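Local atomic coordinates of ferredoxin (Thauera aromatica, PDB entry 1RGV), a protein that probably carries electrons through two [4Fe-4S] clusters, acting as the electron donor of 4-hydroxybenzoyl-CoA reductase. Residues A[1-7]-A[55-61]; A[18-22]-A[36-40]. All blocks are in the same frame, centred on the assembly; numbering follows the deposited sequence.

Contact 1. Residues A[1-7]-A[55-61]. With SF4 (iron/sulfur cluster), chain B.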
loop_
_atom_site.group_PDB
_atom_site.type_symbol
_atom_site.label_atom_id
_atom_site.label_comp_id
_atom_site.label_asym_id
_atom_site.label_seq_id
_atom_site.Cartn_x
_atom_site.Cartn_y
_atom_site.Cartn_z
ATOM N N ALA A 1 6.393 -5.076 -0.668
ATOM C CA ALA A 1 5.413 -3.951 -0.726
ATOM C C ALA A 1 4.573 -4.037 -1.988
ATOM O O ALA A 1 4.855 -4.830 -2.888
ATOM C CB ALA A 1 6.150 -2.608 -0.684
ATOM N N LEU A 2 3.534 -3.215 -2.053
ATOM C CA LEU A 2 2.661 -3.188 -3.216
ATOM C C LEU A 2 2.934 -1.905 -3.986
ATOM O O LEU A 2 3.721 -1.065 -3.552
ATOM C CB LEU A 2 1.189 -3.224 -2.786
ATOM C CG LEU A 2 0.766 -4.366 -1.858
ATOM C CD1 LEU A 2 -0.743 -4.351 -1.685
ATOM C CD2 LEU A 2 1.221 -5.694 -2.442
ATOM N N TYR A 3 2.293 -1.761 -5.138
ATOM C CA TYR A 3 2.462 -0.566 -5.946
ATOM C C TYR A 3 1.205 -0.413 -6.791
ATOM O O TYR A 3 0.420 -1.354 -6.904
ATOM C CB TYR A 3 3.720 -0.684 -6.807
ATOM C CG TYR A 3 3.525 -1.312 -8.159
ATOM C CD1 TYR A 3 3.445 -0.521 -9.303
ATOM C CD2 TYR A 3 3.456 -2.697 -8.306
ATOM C CE1 TYR A 3 3.308 -1.089 -10.565
ATOM C CE2 TYR A 3 3.321 -3.281 -9.566
ATOM C CZ TYR A 3 3.249 -2.470 -10.693
ATOM O OH TYR A 3 3.130 -3.031 -11.951
ATOM N N ILE A 4 1.001 0.764 -7.374
ATOM C CA ILE A 4 -0.202 1.001 -8.163
ATOM C C ILE A 4 -0.025 0.999 -9.687
ATOM O O ILE A 4 0.873 1.646 -10.231
ATOM C CB ILE A 4 -0.864 2.318 -7.717
ATOM C CG1 ILE A 4 -1.189 2.229 -6.219
ATOM C CG2 ILE A 4 -2.112 2.592 -8.547
ATOM C CD1 ILE A 4 -1.642 3.534 -5.596
ATOM N N ASN A 5 -0.905 0.244 -10.350
ATOM C CA ASN A 5 -0.941 0.101 -11.805
ATOM C C ASN A 5 -1.184 1.428 -12.478
ATOM O O ASN A 5 -1.288 2.465 -11.826
ATOM C CB ASN A 5 -2.090 -0.810 -12.235
ATOM C CG ASN A 5 -1.659 -2.223 -12.461
ATOM O OD1 ASN A 5 -0.464 -2.518 -12.498
ATOM N ND2 ASN A 5 -2.630 -3.120 -12.629
ATOM N N ASP A 6 -1.308 1.373 -13.798
ATOM C CA ASP A 6 -1.589 2.558 -14.574
ATOM C C ASP A 6 -3.093 2.557 -14.825
ATOM O O ASP A 6 -3.637 3.467 -15.448
ATOM C CB ASP A 6 -0.830 2.528 -15.895
ATOM C CG ASP A 6 -0.451 3.916 -16.366
ATOM O OD1 ASP A 6 -1.342 4.801 -16.422
ATOM O OD2 ASP A 6 0.742 4.127 -16.678
ATOM N N ASP A 7 -3.765 1.519 -14.335
ATOM C CA ASP A 7 -5.210 1.422 -14.486
ATOM C C ASP A 7 -5.879 2.220 -13.379
ATOM O O ASP A 7 -7.107 2.283 -13.290
ATOM C CB ASP A 7 -5.679 -0.032 -14.421
ATOM C CG ASP A 7 -5.268 -0.832 -15.639
ATOM O OD1 ASP A 7 -5.060 -0.224 -16.712
ATOM O OD2 ASP A 7 -5.167 -2.071 -15.526
ATOM N N ALA A 55 -10.553 -0.334 -9.528
ATOM C CA ALA A 55 -9.750 -0.650 -10.704
ATOM C C ALA A 55 -8.906 -1.911 -10.553
ATOM O O ALA A 55 -8.300 -2.370 -11.523
ATOM C CB ALA A 55 -8.854 0.532 -11.052
ATOM N N ASP A 56 -8.867 -2.470 -9.345
ATOM C CA ASP A 56 -8.076 -3.675 -9.097
ATOM C C ASP A 56 -6.677 -3.409 -9.666
ATOM O O ASP A 56 -6.197 -4.139 -10.537
ATOM C CB ASP A 56 -8.720 -4.865 -9.816
ATOM C CG ASP A 56 -8.143 -6.199 -9.382
ATOM O OD1 ASP A 56 -6.908 -6.381 -9.453
ATOM O OD2 ASP A 56 -8.936 -7.074 -8.974
ATOM N N CYS A 57 -6.027 -2.362 -9.165
ATOM C CA CYS A 57 -4.709 -1.972 -9.667
ATOM C C CYS A 57 -3.599 -1.843 -8.624
ATOM O O CYS A 57 -2.748 -0.960 -8.733
ATOM C CB CYS A 57 -4.842 -0.646 -10.417
ATOM S SG CYS A 57 -5.627 0.668 -9.437
ATOM N N ILE A 58 -3.597 -2.726 -7.628
ATOM C CA ILE A 58 -2.588 -2.679 -6.573
ATOM C C ILE A 58 -1.870 -4.025 -6.438
ATOM O O ILE A 58 -2.009 -4.728 -5.432
ATOM C CB ILE A 58 -3.235 -2.302 -5.220
ATOM C CG1 ILE A 58 -4.168 -1.103 -5.407
ATOM C CG2 ILE A 58 -2.160 -1.951 -4.205
ATOM C CD1 ILE A 58 -4.969 -0.750 -4.169
ATOM N N PRO A 59 -1.087 -4.400 -7.461
ATOM C CA PRO A 59 -0.346 -5.665 -7.456
ATOM C C PRO A 59 0.860 -5.663 -6.519
ATOM O O PRO A 59 1.205 -4.630 -5.941
ATOM C CB PRO A 59 0.057 -5.820 -8.916
ATOM C CG PRO A 59 0.266 -4.403 -9.341
ATOM C CD PRO A 59 -0.924 -3.702 -8.747
ATOM N N ASP A 60 1.489 -6.827 -6.366
ATOM C CA ASP A 60 2.665 -6.948 -5.515
ATOM C C ASP A 60 3.839 -6.389 -6.301
ATOM O O ASP A 60 3.980 -6.675 -7.486
ATOM C CB ASP A 60 2.949 -8.413 -5.166
ATOM C CG ASP A 60 1.765 -9.106 -4.511
ATOM O OD1 ASP A 60 1.069 -8.474 -3.691
ATOM O OD2 ASP A 60 1.538 -10.300 -4.804
ATOM N N ASN A 61 4.679 -5.591 -5.650
ATOM C CA ASN A 61 5.831 -5.010 -6.327
ATOM C C ASN A 61 7.003 -5.990 -6.356
ATOM O O ASN A 61 7.686 -6.186 -5.346
ATOM C CB ASN A 61 6.275 -3.729 -5.628
ATOM C CG ASN A 61 7.277 -2.949 -6.446
ATOM O OD1 ASN A 61 8.126 -3.529 -7.119
ATOM N ND2 ASN A 61 7.189 -1.624 -6.389
HETATM FE FE1 SF4 B . -7.670 2.003 -6.764
HETATM FE FE2 SF4 B . -6.591 4.022 -5.087
HETATM FE FE3 SF4 B . -6.257 4.046 -7.797
HETATM FE FE4 SF4 B . -8.751 4.501 -6.654
HETATM S S1 SF4 B . -6.778 5.815 -6.432
HETATM S S2 SF4 B . -8.210 3.416 -8.348
HETATM S S3 SF4 B . -8.581 3.175 -4.872
HETATM S S4 SF4 B . -5.444 2.590 -6.474
#
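Tyr3 carries its ring between its own backbone N and carbonyl carbon (chi1 89°), and this swings it across Pro59; Leu2 sets CG beside its backbone N (chi1 -54°), whereas Ile58 sends the branch that matters, CG2, anti to its own N, and Leu2 CD1 meets this methyl on the other side of the paired backbones. The Tyr3 ring approaches obliquely, with CE2 3.3 Å from CG of Pro59, while the carbonyl O of Asp60 lies at the ring edge, close to its plane. CB of Tyr3 also packs on the amide of Asn61, whose OD1 is bonded to Asp63 N. On the cluster side, Leu2 and Ile58 cross at about a right angle, CD1 of Leu2 lying 3.8 Å from CG2 of Ile58. Ile4 CG2 sits 3.9 Å from the cluster sulfur S4, and Cys57 SG turns to the same S4 at 3.5 Å without binding iron. CD2 of Leu2 runs beside the carboxylate of Asp60, a group held by a salt bridge to Arg50 of helix 48-52. Three backbone hydrogen bonds tie the two segments: Asn61 N to Ala1 O (2.9 Å), Tyr3 N to Pro59 O (3.2 Å) and Asn5 N to Cys57 O (2.7 Å). The last is nearly straight at its hydrogen. The outcome is a short, irregular antiparallel pairing with a single bridge, Leu2 to Asp60. Joining the chain start to the segment that follows Cys53, the last cluster-binding cysteine, and covering the clusters with aliphatic groups is the arrangement of the bacterial 2[4Fe-4S] ferredoxin fold.

Contact 2. Residues A[18-22]-A[36-40]. With SF4 (iron/sulfur cluster), chain C.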
loop_
_atom_site.group_PDB
_atom_site.type_symbol
_atom_site.label_atom_id
_atom_site.label_comp_id
_atom_site.label_asym_id
_atom_site.label_seq_id
_atom_site.Cartn_x
_atom_site.Cartn_y
_atom_site.Cartn_z
ATOM N N CYS A 18 -5.324 3.198 4.194
ATOM C CA CYS A 18 -3.930 3.006 4.587
ATOM C C CYS A 18 -3.550 3.463 5.993
ATOM O O CYS A 18 -3.627 4.648 6.315
ATOM C CB CYS A 18 -2.996 3.667 3.581
ATOM S SG CYS A 18 -1.251 3.379 3.970
ATOM N N PRO A 19 -3.106 2.514 6.839
ATOM C CA PRO A 19 -2.692 2.745 8.226
ATOM C C PRO A 19 -1.282 3.312 8.361
ATOM O O PRO A 19 -0.851 3.648 9.464
ATOM C CB PRO A 19 -2.792 1.356 8.840
ATOM C CG PRO A 19 -2.324 0.492 7.720
ATOM C CD PRO A 19 -3.080 1.070 6.532
ATOM N N ASN A 20 -0.559 3.404 7.248
ATOM C CA ASN A 20 0.808 3.918 7.270
ATOM C C ASN A 20 0.975 5.148 6.389
ATOM O O ASN A 20 2.098 5.592 6.154
ATOM C CB ASN A 20 1.797 2.848 6.800
ATOM C CG ASN A 20 1.733 1.580 7.630
ATOM O OD1 ASN A 20 2.488 0.631 7.390
ATOM N ND2 ASN A 20 0.835 1.552 8.608
ATOM N N GLU A 21 -0.136 5.687 5.893
ATOM C CA GLU A 21 -0.085 6.863 5.031
ATOM C C GLU A 21 0.948 6.655 3.924
ATOM O O GLU A 21 1.763 7.536 3.638
ATOM C CB GLU A 21 0.289 8.089 5.861
ATOM C CG GLU A 21 -0.642 8.338 7.027
ATOM C CD GLU A 21 -0.128 9.425 7.949
ATOM O OE1 GLU A 21 0.969 9.238 8.530
ATOM O OE2 GLU A 21 -0.816 10.463 8.091
ATOM N N ALA A 22 0.906 5.480 3.306
ATOM C CA ALA A 22 1.844 5.135 2.247
ATOM C C ALA A 22 1.367 5.519 0.850
ATOM O O ALA A 22 2.109 5.375 -0.121
ATOM C CB ALA A 22 2.150 3.642 2.295
ATOM N N LYS A 36 7.036 2.968 3.140
ATOM C CA LYS A 36 5.984 2.981 4.146
ATOM C C LYS A 36 4.962 1.852 4.025
ATOM O O LYS A 36 4.177 1.625 4.949
ATOM C CB LYS A 36 5.263 4.329 4.101
ATOM C CG LYS A 36 6.206 5.515 4.195
ATOM C CD LYS A 36 5.469 6.821 3.970
ATOM C CE LYS A 36 6.433 7.999 3.870
ATOM N NZ LYS A 36 5.725 9.280 3.575
ATOM N N CYS A 37 4.961 1.141 2.902
ATOM C CA CYS A 37 3.996 0.061 2.724
ATOM C C CYS A 37 4.456 -1.247 3.348
ATOM O O CYS A 37 5.406 -1.867 2.875
ATOM C CB CYS A 37 3.706 -0.166 1.238
ATOM S SG CYS A 37 2.599 -1.567 0.904
ATOM N N SER A 38 3.768 -1.664 4.409
ATOM C CA SER A 38 4.091 -2.910 5.102
ATOM C C SER A 38 3.088 -3.984 4.700
ATOM O O SER A 38 3.006 -5.044 5.328
ATOM C CB SER A 38 4.025 -2.710 6.617
ATOM O OG SER A 38 2.690 -2.484 7.041
ATOM N N GLU A 39 2.323 -3.698 3.651
ATOM C CA GLU A 39 1.305 -4.620 3.165
ATOM C C GLU A 39 0.262 -4.866 4.250
ATOM O O GLU A 39 -0.383 -5.916 4.291
ATOM C CB GLU A 39 1.954 -5.933 2.708
ATOM C CG GLU A 39 2.750 -5.763 1.417
ATOM C CD GLU A 39 3.320 -7.059 0.889
ATOM O OE1 GLU A 39 2.566 -8.053 0.821
ATOM O OE2 GLU A 39 4.520 -7.078 0.530
ATOM N N CYS A 40 0.105 -3.869 5.118
ATOM C CA CYS A 40 -0.842 -3.910 6.224
ATOM C C CYS A 40 -0.466 -4.846 7.368
ATOM O O CYS A 40 -1.190 -4.918 8.364
ATOM C CB CYS A 40 -2.244 -4.260 5.718
ATOM S SG CYS A 40 -3.166 -2.847 5.081
HETATM FE FE1 SF4 C . -1.014 1.119 3.099
HETATM FE FE2 SF4 C . -2.188 -0.541 1.124
HETATM FE FE3 SF4 C . 0.428 -0.803 1.884
HETATM FE FE4 SF4 C . -1.652 -1.493 3.607
HETATM S S1 SF4 C . -1.108 -2.478 1.513
HETATM S S2 SF4 C . 0.165 -0.523 3.965
HETATM S S3 SF4 C . -3.161 0.031 2.989
HETATM S S4 SF4 C . -0.398 0.889 0.876
#
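The two irregular segments come closest at Ala22 and Lys36, whose CA atoms are 5.0 Å apart, and then spread to 7.2 Å between the CA atoms of Pro19 and Cys40. At the narrow end CB of Ala22 rests on CB of Lys36 (3.7 Å) and faces Cys37, while the extended Lys36 chain runs on past Glu21 O. The cluster is held between the segments: Cys18 SG binds the iron FE1 at 2.4 Å, Cys37 SG binds FE3 and Cys40 SG binds FE4, and at the wide end CD of Pro19 touches the inorganic sulfur S3. This is the second cluster site of a 2[4Fe-4S] ferredoxin, in which the last cysteine of the first CxxCxxCxxxC motif crosses over to join three from the later part of the chain; Cys49 completes it. With SG anti to the backbone N (chi1 -177°), the Cys18 thiolate also receives N-H groups from its own segment, Ala22 N at 3.1 Å in an almost straight bond and Asn20 N at 3.4 Å. A serine in its place, with a smaller oxygen on a shorter bond, would probably hold FE1 less well and leave the N-H groups of Asn20 and Ala22 with a poorly placed acceptor. Asn20 OD1 lies 3.1 Å from Ser38 OG, a possible hydrogen bond, since the same hydroxyl could give its proton to Val41 O instead. Tyr75 of helix 68-78 packs against both Asn20 and Ser38.

Overall arrangement
The centres of contacts 1 and 2 lie 14 Å apart, and both segments of contact 2 fall in the chain between the two segments of contact 1, as do strands 23-24 and 31-32 and helix 48-52. Contact 1 thus ties the ends of the cluster-binding core together, while contact 2 draws in the ligands of one cluster. The two meet at the N-terminus, where Ala1 N bonds to Glu39 OE2 and Leu2 packs against the loop 36-40. Leu2 also touches the cluster of contact 2, whereas Ile4 and Cys57 line the other one, so segment 1-7 reaches both clusters. Helix 68-78 follows contact 1 and packs on contact 2.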